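Local coordinates for Ice-binding protein isoform1a (Antarctomyces psychrotrophicus, PDB 7BWX), which binds ice, apparently by engaging specific water positions on the prism planes, and so probably limits crystal growth in an Antarctic fungus, at residues 58-61 with 62-65. The protein carries 1 engineered substitution. Numbering follows the deposited sequence.
Sequences INDD and TSTQ. Engineered in segment 58-61: D61 (natural residue Asn).
The carboxylate of D60 has T62 N and T62 CB off one face and S63 CB and OG off the other. On the first side T62 CB comes within 3.5 Å of D60 OD1, while on the second S63 OG is 3.4 Å from that same oxygen. D60 OD1 is met nearly along its C-O axis by S63 N, a hydrogen bond of 2.9 Å with 164° at the hydrogen. The other carboxylate oxygen, D60 OD2, turns back to H57 ND1, so both ends of the group are held and its rotation is probably restricted. The second flat group, the carboxamide of N59, stands apart from the helix and reaches it through water: water 1 donates to N59 OD1 over 2.9 Å and also hydrogen-bonds S63 OG and T64 OG1.

A reciprocal bond completes the capping box, D60 N to S63 OG at 2.8 Å; its 143° angle makes it more bent than its partner. The evidence on the torsion side agrees, since D60 CG sits between its own backbone N and carbonyl carbon (chi1 58°), a rotamer that turns OD1 toward the amide of S63. D60 is thus the N-cap of helix 61-79, which follows strand 56-58 after the two-residue loop N59-D60 and lies alongside the right-handed beta-solenoid of this ice-binding fold. S63 OG, on the buried residue here, adds a weak hydrogen bond to T39 O, in strand 36-39, which pairs with strand 56-58; the N59 backbone bond to T39 is the firmer link.

Backbone bonds then start the helix. T64 N reaches D60 O at 3.1 Å, and Q65 N reaches D61 O, of an engineered residue, at 3.0 Å. The exposed, bent side chain of Q65 leads away from the turn, and its NE2 bonds D69 OD1 further along the helix.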
loop_
_atom_site.group_PDB
_atom_site.type_symbol
_atom_site.label_atom_id
_atom_site.label_comp_id
_atom_site.label_asym_id
_atom_site.label_seq_id
_atom_site.Cartn_x
_atom_site.Cartn_y
_atom_site.Cartn_z
ATOM N N ILE A 58 8.547 16.562 -6.471
ATOM C CA ILE A 58 7.932 16.516 -7.824
ATOM C C ILE A 58 9.068 16.590 -8.840
ATOM O O ILE A 58 9.634 17.701 -9.123
ATOM C CB ILE A 58 6.872 17.597 -8.006
ATOM C CG1 ILE A 58 5.842 17.556 -6.868
ATOM C CG2 ILE A 58 6.234 17.456 -9.365
ATOM C CD1 ILE A 58 4.812 18.645 -6.923
ATOM N N ASN A 59 9.414 15.441 -9.360
ATOM C CA ASN A 59 10.359 15.300 -10.474
ATOM C C ASN A 59 11.728 15.847 -10.092
ATOM O O ASN A 59 12.238 16.759 -10.786
ATOM C CB ASN A 59 9.814 15.936 -11.744
ATOM C CG ASN A 59 10.610 15.421 -12.937
ATOM O OD1 ASN A 59 11.204 14.342 -12.855
ATOM N ND2 ASN A 59 10.600 16.156 -14.035
ATOM N N ASP A 60 12.360 15.277 -9.060
ATOM C CA ASP A 60 13.779 15.562 -8.751
ATOM C C ASP A 60 14.512 14.207 -8.712
ATOM O O ASP A 60 13.872 13.161 -9.011
ATOM C CB ASP A 60 13.883 16.413 -7.487
ATOM C CG ASP A 60 13.242 15.770 -6.251
ATOM O OD1 ASP A 60 12.969 14.532 -6.280
ATOM O OD2 ASP A 60 13.021 16.499 -5.271
ATOM N N ASP A 61 15.788 14.208 -8.328
ATOM C CA ASP A 61 16.561 12.957 -8.249
ATOM C C ASP A 61 15.893 11.979 -7.254
ATOM O O ASP A 61 15.931 10.776 -7.537
ATOM C CB ASP A 61 18.022 13.274 -7.956
ATOM C CG ASP A 61 18.770 13.881 -9.163
ATOM O OD1 ASP A 61 18.165 14.001 -10.286
ATOM O OD2 ASP A 61 19.964 14.153 -9.002
ATOM N N THR A 62 15.311 12.464 -6.153
ATOM C CA THR A 62 14.677 11.608 -5.142
ATOM C C THR A 62 13.479 10.910 -5.782
ATOM O O THR A 62 13.341 9.698 -5.609
ATOM C CB THR A 62 14.317 12.349 -3.852
ATOM O OG1 THR A 62 15.533 12.911 -3.369
ATOM C CG2 THR A 62 13.721 11.413 -2.834
ATOM N N SER A 63 12.606 11.642 -6.444
ATOM C CA SER A 63 11.379 11.028 -7.008
ATOM C C SER A 63 11.752 10.031 -8.114
ATOM O O SER A 63 11.105 8.981 -8.196
ATOM C CB SER A 63 10.393 12.041 -7.473
ATOM O OG SER A 63 10.908 12.921 -8.470
ATOM N N THR A 64 12.735 10.316 -8.953
ATOM C CA THR A 64 13.149 9.348 -9.994
ATOM C C THR A 64 13.669 8.063 -9.350
ATOM O O THR A 64 13.230 6.944 -9.760
ATOM C CB THR A 64 14.191 9.926 -10.937
ATOM O OG1 THR A 64 13.514 10.993 -11.611
ATOM C CG2 THR A 64 14.694 8.919 -11.943
ATOM N N GLN A 65 14.543 8.197 -8.362
ATOM C CA GLN A 65 15.134 7.006 -7.700
ATOM C C GLN A 65 14.037 6.273 -6.907
ATOM O O GLN A 65 13.992 5.027 -6.958
ATOM C CB GLN A 65 16.302 7.374 -6.795
ATOM C CG GLN A 65 17.070 6.161 -6.259
ATOM C CD GLN A 65 17.729 5.385 -7.379
ATOM O OE1 GLN A 65 18.576 5.920 -8.059
ATOM N NE2 GLN A 65 17.271 4.171 -7.663
HETATM O O HOH W 1 11.084 12.065 -11.112
#